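Local coordinates for heterokaryon incompatibility protein s (Podospora anserina, PDB 2WVQ) that drives heterokaryon incompatibility and forms the [het-s] prion through its C-terminal prion domain, the globular N-terminal domain described here being dispensable for both, at residues Lys186-Glu191 and Ser216-Gln221; Leu49-Ala54 and Lys205-Gly210; Gln112-Phe117 and Ala153-Lys158; Cys45-Asp50 and Arg131-Leu136; Pro69-Asp74 and Lys79-Ala84. The protein carries 2 engineered substitutions. One frame throughout, in Å; residues are numbered along the deposited sequence. Where two conformers were deposited one is given.

Interactions 2 and 4 lie at the heart of the globular domain, their centres about 8 Å apart, and share L49 and D50 of helix 42-62; R48 of interaction 4 also reaches the carbonyl of G209 in interaction 2. Interaction 1, centred about 12 Å from interaction 2, joins it where S216 OG is hydrogen-bonded to K205 O, and meets interaction 4 where E191 packs on L136. Interaction 3, on the surface, on the opposite side of the chain's centre from interactions 1 and 5, touches the core through L154 CD1, 4.3 Å from L49 CD2. Interaction 5 stands apart: its nearest atoms are about 12 Å from interaction 1, and its centre is about 37 Å from that of interaction 3.

Interaction 1: residues Lys186-Glu191 and Ser216-Gln221; sequences KLAEIE and SDAAAQ
A218 presses its methyl group against the turn of helix 181-191 that carries A188 and E189. Its CB lies 3.7 Å from A188 O and 4.3 Å from A188 CB, so one small side chain meets both a backbone carbonyl and another methyl. Alanine suits both places, since a methyl fits where the helices come so near each other (E189 CA to A218 CA 5.5 Å).

E189 can be followed outward from this methyl pair. Its backbone N is the part nearest A218, with A218 CB 4.4 Å away. CB does not aim at helix 213-224; CG stands beside the backbone N (chi1 -77°) and the rest of the chain runs on extended. CB, CG and CD make no close contact with the other segment, and the carboxylate alone comes up to Q221, the two side chains crossing obliquely. The tip, OE2, ends 4.0 Å from Q221 OE1. That is a loose approach of two acceptor oxygens and not a bond, and the carboxylate and amide planes are steeply turned against each other. Both polar ends belong to exposed residues, as fits long hydrophilic side chains at the margin of a small apolar contact.

Outside the pair, R58 of helix 42-62 lies against A188, and I192, just beyond helix 181-191, lies against A218. The axes of the two short segments pass 8.9 Å apart at a crossing angle of -55°. This is alanine-mediated helix-helix packing, here between helices 181-191 and 213-224 in the last part of the largely helical HeLo domain.

Interaction 2: residues Leu49-Ala54 and Lys205-Gly210; sequences LDIAKA and KDAAGG
I51 owes its grip on A207 and A208 to two torsions. With chi1 at -70°, CG1 stands beside the backbone N while CG2 takes the place anti to it, so the two branches fork toward A207 and A208. A chi2 of 160° then stretches the longer branch, carrying CD1 forward instead of folding it back.

The branches divide the work. CD1 sits 3.7 Å from A207 CB and 3.8 Å from A208 N, bearing on the point where the backbone passes from one alanine to the next. CG2 covers the second alanine, 4.2 Å from A208 CB. A beta-branched side chain suits this place because it offers two separate apolar tips, and the two methyls opposite are small enough to let it settle close to the backbone. All three residues are buried, and the contact is purely apolar.

Just beyond the alanines the chain turns away. G209 N is hydrogen-bonded to D206 O at 3.1 Å, and G210 has a positive phi of 80°, a conformation easily adopted by a residue without a side chain. R48, one turn before I51, donates through NH1 to G209 O and, more weakly, to A207 O, while R169 of helix 157-176 reaches G210 O; two arginines thus satisfy carbonyls in this turn.

I51 itself is wedged among several elements: L133 of helix 124-140 touches it, as do I211 and D212, just after G210, and M215 of helix 213-224. This part of helix 42-62 is thus enclosed on several sides, with helix 157-176 packing on L49 and A52.

Interaction 3: residues Gln112-Phe117 and Ala153-Lys158; sequences QDLVVF and ALYDGK
Between L114 and V116, the loop that faces A153 and Y155 passes from a turn into an extended course, and V116 and A153 come within 7.3 Å at their CA atoms. A153 belongs to strand 152-154, which pairs in parallel with strand 32-34 in the small two-stranded sheet of this otherwise helical HeLo domain. F117 is backbone-bonded to L34, so the loop is tied to the same sheet.

V116 points its CB at the strand and sets CG1 3.8 Å from A153 CB, a pairing of small apolar groups. The same A153 methyl also lies over one face of the Y155 ring, toward its rim. From the loop, L114 CD2 approaches the phenol end obliquely, 3.7 Å from Y155 OH. L114 gets there with CG beside the backbone N (chi1 -65°) and an extended second torsion, which carry CD2 out to the phenol. Y155 is further held by stacking with Y105 of helix 79-108, while D156, the next residue, is the N-cap of helix 157-176.

The polar end of the tyrosine is served by a water lying in the plane of the ring: it donates to L114 O at 2.6 Å and is also hydrogen-bonded to Y155 OH at 2.6 Å.

Interaction 4: residues Cys45-Asp50 and Arg131-Leu136; sequences CQLRLD and RRLNDL
Apolar packing gathers on L133, whose CD2 lies 3.8 Å from D50 CB and 4.1 Å from L47 CD2. The leucine aims its CB directly at helix 42-62, and the L47 side chain crosses it at about a right angle, the two meeting CD2 to CD2. Leucine suits both positions: it is long enough to bridge helix axes 10.0 Å apart. D50 contributes its CH2 here: its CG stands beside the backbone N (chi1 -58°), which leaves CB against L133 while the carboxylate turns to the polar side of the interface.

These segments of helices 42-62 and 124-140 run nearly parallel, at 18°, as neighbours in the central helical bundle of the HeLo domain, with the connection between them passing through helix 79-108.

Direct hydrogen bonds converge on the buried D50 carboxylate. Its principal partner is H130, one turn before N134, which bonds D50 OD1 through its ND1. Q46 NE2, one turn earlier on the same helix as D50, donates to D50 OD2 at 2.7 Å and comes from above the carboxylate plane, 37° out of it. N134 ND2 reaches that oxygen from the other helix in a weak bond of 3.4 Å, its amide plane steeply turned against the carboxylate. Together these partners occupy both carboxylate oxygens and would hold the group's rotation.

Water-mediated bonding links the backbones. One water donates to D50 O at 2.9 Å and, weakly, to L133 O, and weakly accepts from N134 ND2.

Interaction 5: residues Pro69-Asp74 and Lys79-Ala84; sequences PRFHSD and KSVQLA
V81 sets both methyls against R70 and F71. CG1, anti to the backbone N with chi1 at 180°, sits 3.6 Å from R70 O and 4.0 Å from F71 CD2, meeting the aromatic ring obliquely. CG2, beside the backbone N, packs 3.8 Å from R70 CD, lies over one face of the guanidinium and comes within 4.1 Å of F71 CE2. F71 has two deposited conformers, so its part in the contact is less certain. Valine suits the place because its fork engages backbone and side chains together, and the arginine because its aliphatic part and flat head lie along an apolar group while NH1 is engaged by D68 in a salt bridge.

R70 and F71 stand on a short 3-10 turn, residues 69-71, in the loop connecting helices 42-62 and 79-108, and V81 lies in the first turn of the latter. The 3-10 turn is braced by H72 N bonding P69 O at 2.8 Å.

Farther out, S73 OG donates weakly to R70 O. V18 of helix 18-28 packs against both F71 and V81, and P76 also touches V81. At the helix start, S80 OG bonds A177 O, while K79 NZ reaches L107 O of the second subunit.

Interaction 1: residues Lys186-Glu191 and Ser216-Gln221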
# COMPACT_ATOMS: atom_id res chain seq x y z
N LYS A 186 13.03 10.16 -25.78
CA LYS A 186 14.42 9.99 -26.31
C LYS A 186 15.23 8.96 -25.52
O LYS A 186 15.93 8.12 -26.08
CB LYS A 186 15.17 11.34 -26.39
CG LYS A 186 14.89 12.09 -27.69
CD LYS A 186 15.83 13.30 -27.91
CE LYS A 186 16.85 13.06 -29.06
NZ LYS A 186 17.59 11.74 -28.90
N LEU A 187 15.11 9.04 -24.21
CA LEU A 187 15.82 8.16 -23.31
C LEU A 187 15.44 6.69 -23.49
O LEU A 187 16.32 5.83 -23.52
CB LEU A 187 15.55 8.64 -21.89
CG LEU A 187 16.63 9.35 -21.06
CD1 LEU A 187 17.95 9.77 -21.75
CD2 LEU A 187 16.00 10.46 -20.30
N ALA A 188 14.14 6.42 -23.66
CA ALA A 188 13.60 5.08 -23.91
C ALA A 188 14.03 4.59 -25.29
O ALA A 188 14.16 3.39 -25.52
CB ALA A 188 12.09 5.09 -23.80
N GLU A 189 14.25 5.52 -26.23
CA GLU A 189 14.71 5.17 -27.58
C GLU A 189 16.17 4.70 -27.50
O GLU A 189 16.53 3.68 -28.09
CB GLU A 189 14.56 6.36 -28.53
CG GLU A 189 13.12 6.60 -29.00
CD GLU A 189 12.97 7.86 -29.87
OE1 GLU A 189 14.00 8.52 -30.22
OE2 GLU A 189 11.81 8.19 -30.23
N ILE A 190 16.98 5.45 -26.75
CA ILE A 190 18.38 5.09 -26.47
C ILE A 190 18.51 3.74 -25.70
O ILE A 190 19.45 2.97 -25.96
CB ILE A 190 19.10 6.24 -25.71
CG1 ILE A 190 19.19 7.50 -26.58
CG2 ILE A 190 20.48 5.79 -25.20
CD1 ILE A 190 19.53 8.78 -25.82
N GLU A 191 17.60 3.46 -24.78
CA GLU A 191 17.64 2.21 -24.00
C GLU A 191 17.47 1.00 -24.92
O GLU A 191 18.10 -0.05 -24.72
CB GLU A 191 16.52 2.18 -22.96
CG GLU A 191 16.64 3.26 -21.92
CD GLU A 191 15.44 3.30 -21.00
OE1 GLU A 191 14.50 2.48 -21.16
OE2 GLU A 191 15.46 4.14 -20.09
N SER A 216 7.16 0.79 -24.17
CA SER A 216 6.24 0.09 -25.04
C SER A 216 6.23 0.69 -26.45
O SER A 216 6.34 -0.03 -27.46
CB SER A 216 4.85 0.07 -24.42
OG SER A 216 4.04 -0.87 -25.08
N ASP A 217 6.15 2.02 -26.52
CA ASP A 217 6.12 2.74 -27.81
C ASP A 217 7.44 2.68 -28.57
O ASP A 217 7.44 2.59 -29.80
CB ASP A 217 5.71 4.20 -27.61
CG ASP A 217 4.29 4.35 -27.09
OD1 ASP A 217 3.53 3.36 -27.09
OD2 ASP A 217 3.93 5.47 -26.66
N ALA A 218 8.54 2.73 -27.83
CA ALA A 218 9.88 2.62 -28.39
C ALA A 218 10.11 1.26 -29.05
O ALA A 218 10.63 1.20 -30.15
CB ALA A 218 10.94 2.90 -27.32
N ALA A 219 9.76 0.18 -28.34
CA ALA A 219 9.72 -1.18 -28.91
C ALA A 219 8.80 -1.33 -30.14
O ALA A 219 9.22 -1.91 -31.14
CB ALA A 219 9.32 -2.19 -27.84
N ALA A 220 7.58 -0.80 -30.06
CA ALA A 220 6.63 -0.83 -31.16
C ALA A 220 7.17 -0.10 -32.39
O ALA A 220 7.08 -0.62 -33.52
CB ALA A 220 5.29 -0.23 -30.73
N GLN A 221 7.76 1.08 -32.18
CA GLN A 221 8.35 1.87 -33.26
C GLN A 221 9.49 1.10 -33.93
O GLN A 221 9.70 1.23 -35.14
CB GLN A 221 8.87 3.23 -32.74
CG GLN A 221 7.84 4.39 -32.71
CD GLN A 221 8.17 5.48 -31.64
OE1 GLN A 221 9.03 5.29 -30.74
NE2 GLN A 221 7.48 6.61 -31.74

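Interaction 2: residues Leu49-Ala54 and Lys205-Gly210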
# COMPACT_ATOMS: atom_id res chain seq x y z
N LEU A 49 8.90 -6.19 -13.03
CA LEU A 49 9.69 -5.51 -11.99
C LEU A 49 10.92 -4.71 -12.52
O LEU A 49 11.17 -3.57 -12.10
CB LEU A 49 10.15 -6.52 -10.94
CG LEU A 49 9.80 -6.53 -9.44
CD1 LEU A 49 8.51 -5.78 -8.97
CD2 LEU A 49 9.85 -7.95 -8.90
N ASP A 50 11.70 -5.32 -13.42
CA ASP A 50 12.88 -4.67 -14.01
C ASP A 50 12.46 -3.44 -14.82
O ASP A 50 13.18 -2.44 -14.85
CB ASP A 50 13.68 -5.62 -14.93
CG ASP A 50 14.17 -6.91 -14.22
OD1 ASP A 50 14.41 -7.90 -14.95
OD2 ASP A 50 14.36 -6.96 -12.98
N ILE A 51 11.33 -3.53 -15.51
CA ILE A 51 10.77 -2.42 -16.28
C ILE A 51 10.28 -1.27 -15.40
O ILE A 51 10.53 -0.10 -15.76
CB ILE A 51 9.70 -2.87 -17.29
CG1 ILE A 51 10.37 -3.66 -18.42
CG2 ILE A 51 8.93 -1.69 -17.88
CD1 ILE A 51 9.39 -4.52 -19.17
N ALA A 52 9.61 -1.57 -14.29
CA ALA A 52 9.21 -0.52 -13.33
C ALA A 52 10.43 0.19 -12.76
O ALA A 52 10.43 1.44 -12.57
CB ALA A 52 8.34 -1.09 -12.19
N LYS A 53 11.47 -0.59 -12.47
CA LYS A 53 12.74 -0.04 -11.99
C LYS A 53 13.39 0.81 -13.10
O LYS A 53 13.94 1.87 -12.82
CB LYS A 53 13.68 -1.16 -11.55
CG LYS A 53 15.03 -0.69 -11.03
CD LYS A 53 16.03 -1.87 -10.89
CE LYS A 53 17.02 -1.55 -9.76
NZ LYS A 53 18.14 -2.50 -9.71
N ALA A 54 13.32 0.35 -14.35
CA ALA A 54 13.92 1.11 -15.48
C ALA A 54 13.19 2.44 -15.68
O ALA A 54 13.80 3.47 -16.02
CB ALA A 54 13.87 0.27 -16.79
N LYS A 205 7.77 -4.61 -25.53
CA LYS A 205 6.47 -4.05 -25.95
C LYS A 205 5.32 -4.62 -25.08
O LYS A 205 4.55 -3.85 -24.50
CB LYS A 205 6.22 -4.32 -27.44
CG LYS A 205 5.09 -3.51 -28.04
CD LYS A 205 4.56 -4.16 -29.31
CE LYS A 205 3.25 -3.51 -29.76
NZ LYS A 205 2.62 -4.18 -30.94
N ASP A 206 5.25 -5.95 -24.96
CA ASP A 206 4.21 -6.61 -24.18
C ASP A 206 4.34 -6.38 -22.67
O ASP A 206 3.37 -5.98 -22.03
CB ASP A 206 4.18 -8.12 -24.46
CG ASP A 206 3.63 -8.46 -25.84
OD1 ASP A 206 2.95 -7.61 -26.48
OD2 ASP A 206 3.88 -9.59 -26.30
N ALA A 207 5.53 -6.65 -22.11
CA ALA A 207 5.75 -6.53 -20.65
C ALA A 207 5.65 -5.10 -20.13
O ALA A 207 5.20 -4.91 -19.01
CB ALA A 207 7.09 -7.17 -20.23
N ALA A 208 6.03 -4.11 -20.95
CA ALA A 208 5.89 -2.71 -20.58
C ALA A 208 4.43 -2.25 -20.55
O ALA A 208 4.12 -1.20 -19.99
CB ALA A 208 6.75 -1.79 -21.47
N GLY A 209 3.54 -3.06 -21.11
CA GLY A 209 2.12 -2.78 -21.11
C GLY A 209 1.60 -2.50 -19.72
O GLY A 209 1.81 -3.29 -18.79
N GLY A 210 0.94 -1.35 -19.57
CA GLY A 210 0.40 -0.93 -18.27
C GLY A 210 1.38 -0.28 -17.29
O GLY A 210 0.95 0.27 -16.27

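Interaction 3: residues Gln112-Phe117 and Ala153-Lys158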
# COMPACT_ATOMS: atom_id res chain seq x y z
N GLN A 112 9.95 -26.13 1.92
CA GLN A 112 9.51 -26.31 0.52
C GLN A 112 9.12 -24.97 -0.10
O GLN A 112 9.60 -24.62 -1.17
CB GLN A 112 8.34 -27.33 0.42
CG GLN A 112 7.32 -27.33 1.59
CD GLN A 112 5.97 -28.01 1.29
OE1 GLN A 112 5.90 -29.04 0.61
NE2 GLN A 112 4.89 -27.43 1.81
N ASP A 113 8.30 -24.22 0.63
CA ASP A 113 7.67 -22.99 0.14
C ASP A 113 8.56 -21.75 0.18
O ASP A 113 8.19 -20.71 -0.37
CB ASP A 113 6.37 -22.74 0.91
CG ASP A 113 5.35 -23.84 0.72
OD1 ASP A 113 4.79 -24.31 1.73
OD2 ASP A 113 5.14 -24.25 -0.45
N LEU A 114 9.73 -21.88 0.80
CA LEU A 114 10.69 -20.79 0.94
C LEU A 114 11.74 -20.68 -0.18
O LEU A 114 12.52 -19.71 -0.22
CB LEU A 114 11.34 -20.84 2.33
CG LEU A 114 10.38 -20.59 3.51
CD1 LEU A 114 11.13 -20.57 4.83
CD2 LEU A 114 9.60 -19.31 3.33
N VAL A 115 11.72 -21.63 -1.11
CA VAL A 115 12.63 -21.68 -2.26
C VAL A 115 12.28 -20.57 -3.25
O VAL A 115 11.11 -20.37 -3.58
CB VAL A 115 12.52 -23.07 -2.97
CG1 VAL A 115 13.26 -23.10 -4.31
CG2 VAL A 115 13.04 -24.17 -2.07
N VAL A 116 13.30 -19.85 -3.74
CA VAL A 116 13.06 -18.75 -4.67
C VAL A 116 13.65 -19.01 -6.07
O VAL A 116 14.65 -19.71 -6.21
CB VAL A 116 13.57 -17.36 -4.12
CG1 VAL A 116 12.90 -17.01 -2.79
CG2 VAL A 116 15.06 -17.33 -3.95
N PHE A 117 13.01 -18.44 -7.08
CA PHE A 117 13.54 -18.43 -8.44
C PHE A 117 14.88 -17.66 -8.55
O PHE A 117 15.15 -16.75 -7.76
CB PHE A 117 12.51 -17.86 -9.40
CG PHE A 117 11.39 -18.82 -9.73
CD1 PHE A 117 10.13 -18.65 -9.17
CD2 PHE A 117 11.61 -19.91 -10.60
CE1 PHE A 117 9.08 -19.52 -9.47
CE2 PHE A 117 10.57 -20.81 -10.90
CZ PHE A 117 9.30 -20.61 -10.34
N ALA A 153 11.64 -12.04 -0.31
CA ALA A 153 10.86 -12.56 -1.43
C ALA A 153 9.43 -12.07 -1.46
O ALA A 153 8.81 -11.88 -0.43
CB ALA A 153 10.89 -14.11 -1.41
N LEU A 154 8.92 -11.89 -2.66
CA LEU A 154 7.49 -11.77 -2.90
C LEU A 154 6.92 -13.18 -3.11
O LEU A 154 7.28 -13.86 -4.07
CB LEU A 154 7.21 -10.95 -4.15
CG LEU A 154 7.64 -9.48 -4.08
CD1 LEU A 154 7.53 -8.79 -5.44
CD2 LEU A 154 6.78 -8.78 -3.06
N TYR A 155 6.01 -13.60 -2.24
CA TYR A 155 5.53 -14.99 -2.23
C TYR A 155 4.16 -15.18 -2.90
O TYR A 155 3.70 -16.33 -3.09
CB TYR A 155 5.52 -15.54 -0.77
CG TYR A 155 6.86 -15.68 -0.10
CD1 TYR A 155 7.24 -14.82 0.94
CD2 TYR A 155 7.75 -16.70 -0.47
CE1 TYR A 155 8.48 -14.97 1.58
CE2 TYR A 155 8.98 -16.85 0.16
CZ TYR A 155 9.34 -15.96 1.18
OH TYR A 155 10.55 -16.10 1.81
N ASP A 156 3.50 -14.08 -3.26
CA ASP A 156 2.23 -14.19 -4.00
C ASP A 156 2.19 -13.20 -5.15
O ASP A 156 2.85 -12.18 -5.09
CB ASP A 156 1.04 -13.97 -3.07
CG ASP A 156 1.09 -12.62 -2.41
OD1 ASP A 156 1.90 -12.44 -1.47
OD2 ASP A 156 0.33 -11.73 -2.87
N GLY A 157 1.39 -13.51 -6.18
CA GLY A 157 1.23 -12.65 -7.37
C GLY A 157 0.76 -11.24 -7.04
O GLY A 157 1.19 -10.25 -7.67
N LYS A 158 -0.11 -11.14 -6.04
CA LYS A 158 -0.81 -9.88 -5.72
C LYS A 158 0.05 -8.84 -5.03
O LYS A 158 -0.20 -7.64 -5.15
CB LYS A 158 -2.10 -10.17 -4.92
CG LYS A 158 -2.95 -11.35 -5.43
CD LYS A 158 -3.46 -11.15 -6.89
CE LYS A 158 -2.66 -12.00 -7.92
NZ LYS A 158 -2.39 -11.29 -9.22
O HOH W 1 12.63 -17.44 1.05

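Interaction 4: residues Cys45-Asp50 and Arg131-Leu136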
# COMPACT_ATOMS: atom_id res chain seq x y z
N CYS A 45 7.01 -11.92 -14.69
CA CYS A 45 6.87 -11.08 -13.49
C CYS A 45 8.18 -10.37 -13.10
O CYS A 45 8.17 -9.22 -12.64
CB CYS A 45 6.32 -11.92 -12.33
SG CYS A 45 4.56 -12.29 -12.57
N GLN A 46 9.31 -11.07 -13.24
CA GLN A 46 10.62 -10.48 -13.01
C GLN A 46 10.90 -9.34 -14.01
O GLN A 46 11.28 -8.26 -13.59
CB GLN A 46 11.73 -11.53 -13.06
CG GLN A 46 13.15 -10.97 -12.85
CD GLN A 46 13.34 -10.33 -11.49
OE1 GLN A 46 13.28 -11.01 -10.47
NE2 GLN A 46 13.55 -9.01 -11.46
N LEU A 47 10.64 -9.57 -15.30
CA LEU A 47 10.77 -8.50 -16.31
C LEU A 47 9.86 -7.28 -16.04
O LEU A 47 10.27 -6.15 -16.31
CB LEU A 47 10.60 -9.04 -17.75
CG LEU A 47 11.68 -10.02 -18.25
CD1 LEU A 47 11.31 -10.69 -19.54
CD2 LEU A 47 13.06 -9.37 -18.38
N ARG A 48 8.63 -7.50 -15.54
CA ARG A 48 7.70 -6.42 -15.15
C ARG A 48 8.30 -5.54 -14.03
O ARG A 48 8.22 -4.30 -14.09
CB ARG A 48 6.34 -6.95 -14.67
CG ARG A 48 5.58 -7.85 -15.57
CD ARG A 48 4.61 -7.09 -16.47
NE ARG A 48 3.54 -6.40 -15.74
CZ ARG A 48 2.64 -5.60 -16.32
NH1 ARG A 48 2.69 -5.38 -17.64
NH2 ARG A 48 1.70 -5.01 -15.59
N LEU A 49 8.90 -6.19 -13.03
CA LEU A 49 9.69 -5.51 -11.99
C LEU A 49 10.92 -4.71 -12.52
O LEU A 49 11.17 -3.57 -12.10
CB LEU A 49 10.15 -6.52 -10.94
CG LEU A 49 9.80 -6.53 -9.44
CD1 LEU A 49 8.51 -5.78 -8.97
CD2 LEU A 49 9.85 -7.95 -8.90
N ASP A 50 11.70 -5.32 -13.42
CA ASP A 50 12.88 -4.67 -14.01
C ASP A 50 12.46 -3.44 -14.82
O ASP A 50 13.18 -2.44 -14.85
CB ASP A 50 13.68 -5.62 -14.93
CG ASP A 50 14.17 -6.91 -14.22
OD1 ASP A 50 14.41 -7.90 -14.95
OD2 ASP A 50 14.36 -6.96 -12.98
N ARG A 131 19.21 -8.99 -17.64
CA ARG A 131 20.55 -8.41 -17.50
C ARG A 131 20.72 -7.06 -18.19
O ARG A 131 21.31 -6.17 -17.60
CB ARG A 131 21.62 -9.43 -17.87
CG ARG A 131 21.69 -10.50 -16.82
CD ARG A 131 22.25 -11.79 -17.35
NE ARG A 131 22.35 -12.73 -16.23
CZ ARG A 131 23.06 -13.86 -16.23
NH1 ARG A 131 23.73 -14.25 -17.31
NH2 ARG A 131 23.05 -14.62 -15.14
N ARG A 132 20.18 -6.90 -19.40
CA ARG A 132 20.16 -5.61 -20.12
C ARG A 132 19.41 -4.50 -19.35
O ARG A 132 19.90 -3.39 -19.20
CB ARG A 132 19.57 -5.79 -21.53
CG ARG A 132 19.19 -4.48 -22.24
CD ARG A 132 18.97 -4.69 -23.74
NE ARG A 132 20.23 -4.62 -24.48
CZ ARG A 132 20.92 -5.67 -24.92
NH1 ARG A 132 20.47 -6.91 -24.72
NH2 ARG A 132 22.07 -5.48 -25.57
N LEU A 133 18.21 -4.81 -18.86
CA LEU A 133 17.41 -3.86 -18.09
C LEU A 133 18.05 -3.49 -16.78
O LEU A 133 18.04 -2.31 -16.36
CB LEU A 133 15.99 -4.40 -17.87
CG LEU A 133 14.69 -4.04 -18.60
CD1 LEU A 133 14.77 -3.34 -19.94
CD2 LEU A 133 13.85 -5.32 -18.73
N ASN A 134 18.66 -4.46 -16.11
CA ASN A 134 19.41 -4.16 -14.90
C ASN A 134 20.64 -3.27 -15.21
O ASN A 134 20.91 -2.31 -14.50
CB ASN A 134 19.90 -5.44 -14.23
CG ASN A 134 18.81 -6.20 -13.45
OD1 ASN A 134 19.14 -7.16 -12.79
ND2 ASN A 134 17.54 -5.80 -13.57
N ASP A 135 21.39 -3.62 -16.25
CA ASP A 135 22.62 -2.92 -16.59
C ASP A 135 22.37 -1.46 -16.89
O ASP A 135 23.15 -0.61 -16.45
CB ASP A 135 23.30 -3.59 -17.80
CG ASP A 135 24.04 -4.86 -17.44
OD1 ASP A 135 24.53 -5.54 -18.36
OD2 ASP A 135 24.16 -5.18 -16.24
N LEU A 136 21.33 -1.19 -17.66
CA LEU A 136 20.89 0.15 -18.04
C LEU A 136 20.63 1.06 -16.83
O LEU A 136 21.02 2.23 -16.83
CB LEU A 136 19.63 -0.02 -18.90
CG LEU A 136 18.32 0.75 -19.07
CD1 LEU A 136 17.48 -0.09 -19.99
CD2 LEU A 136 17.53 1.13 -17.85
O HOH W 2 15.94 -2.98 -14.34

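Interaction 5: residues Pro69-Asp74 and Lys79-Ala84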
# COMPACT_ATOMS: atom_id res chain seq x y z
N PRO A 69 20.75 20.86 -7.90
CA PRO A 69 20.78 21.10 -6.46
C PRO A 69 19.42 21.17 -5.78
O PRO A 69 19.36 20.91 -4.58
CB PRO A 69 21.55 22.42 -6.32
CG PRO A 69 21.45 23.08 -7.68
CD PRO A 69 21.41 21.94 -8.66
N ARG A 70 18.34 21.52 -6.50
CA ARG A 70 16.98 21.47 -5.94
C ARG A 70 16.74 20.13 -5.21
O ARG A 70 16.09 20.11 -4.18
CB ARG A 70 15.90 21.63 -7.02
CG ARG A 70 15.49 23.05 -7.35
CD ARG A 70 14.45 23.08 -8.46
NE ARG A 70 14.69 22.12 -9.53
CZ ARG A 70 13.80 21.84 -10.48
NH1 ARG A 70 14.07 20.95 -11.43
NH2 ARG A 70 12.62 22.45 -10.48
N PHE A 71 17.29 19.04 -5.76
CA PHE A 71 17.06 17.68 -5.22
C PHE A 71 17.98 17.33 -4.07
O PHE A 71 17.82 16.29 -3.46
CB PHE A 71 17.22 16.62 -6.31
CG PHE A 71 16.33 16.83 -7.47
CD1 PHE A 71 16.86 17.01 -8.74
CD2 PHE A 71 14.94 16.89 -7.29
CE1 PHE A 71 16.04 17.23 -9.82
CE2 PHE A 71 14.11 17.11 -8.36
CZ PHE A 71 14.66 17.29 -9.64
N HIS A 72 18.92 18.23 -3.76
CA HIS A 72 19.92 17.96 -2.71
C HIS A 72 19.72 18.69 -1.38
O HIS A 72 20.57 18.60 -0.49
CB HIS A 72 21.35 18.12 -3.26
CG HIS A 72 21.70 17.05 -4.25
ND1 HIS A 72 21.14 16.99 -5.51
CD2 HIS A 72 22.48 15.95 -4.13
CE1 HIS A 72 21.58 15.92 -6.13
NE2 HIS A 72 22.40 15.26 -5.32
N SER A 73 18.60 19.39 -1.26
CA SER A 73 18.24 20.10 -0.03
C SER A 73 17.23 19.32 0.80
O SER A 73 16.36 18.64 0.25
CB SER A 73 17.66 21.47 -0.36
OG SER A 73 16.64 21.34 -1.33
N ASP A 74 17.34 19.43 2.12
CA ASP A 74 16.46 18.66 3.00
C ASP A 74 15.09 19.32 3.17
O ASP A 74 14.12 18.65 3.53
CB ASP A 74 17.11 18.41 4.36
CG ASP A 74 16.63 17.17 4.88
N LYS A 79 7.19 23.62 -5.34
CA LYS A 79 6.04 22.72 -5.26
C LYS A 79 6.38 21.37 -5.88
O LYS A 79 6.18 20.34 -5.24
CB LYS A 79 4.78 23.33 -5.91
CG LYS A 79 4.00 24.35 -5.04
CD LYS A 79 2.49 24.13 -5.15
CE LYS A 79 1.68 25.21 -4.43
NZ LYS A 79 1.72 25.13 -2.93
N SER A 80 6.94 21.38 -7.10
CA SER A 80 7.24 20.15 -7.81
C SER A 80 8.25 19.25 -7.09
O SER A 80 8.14 18.02 -7.13
CB SER A 80 7.65 20.44 -9.26
OG SER A 80 6.58 21.07 -9.97
N VAL A 81 9.20 19.86 -6.40
CA VAL A 81 10.26 19.12 -5.71
C VAL A 81 9.73 18.58 -4.37
O VAL A 81 10.08 17.48 -3.98
CB VAL A 81 11.60 19.97 -5.56
CG1 VAL A 81 12.72 19.19 -4.84
CG2 VAL A 81 12.12 20.42 -6.94
N GLN A 82 8.89 19.37 -3.69
CA GLN A 82 8.12 18.90 -2.49
C GLN A 82 7.24 17.70 -2.83
O GLN A 82 7.09 16.77 -2.02
CB GLN A 82 7.24 20.02 -1.92
CG GLN A 82 8.01 21.21 -1.34
CD GLN A 82 7.12 22.29 -0.74
OE1 GLN A 82 7.58 23.11 0.04
NE2 GLN A 82 5.83 22.30 -1.11
N LEU A 83 6.64 17.73 -4.02
CA LEU A 83 5.81 16.66 -4.54
C LEU A 83 6.61 15.41 -4.81
O LEU A 83 6.17 14.31 -4.39
CB LEU A 83 5.05 17.13 -5.80
CG LEU A 83 3.72 17.86 -5.77
CD1 LEU A 83 3.69 19.12 -4.93
CD2 LEU A 83 3.27 18.23 -7.17
N ALA A 84 7.79 15.55 -5.47
CA ALA A 84 8.68 14.41 -5.70
C ALA A 84 9.20 13.77 -4.41
O ALA A 84 9.35 12.56 -4.35
CB ALA A 84 9.88 14.79 -6.61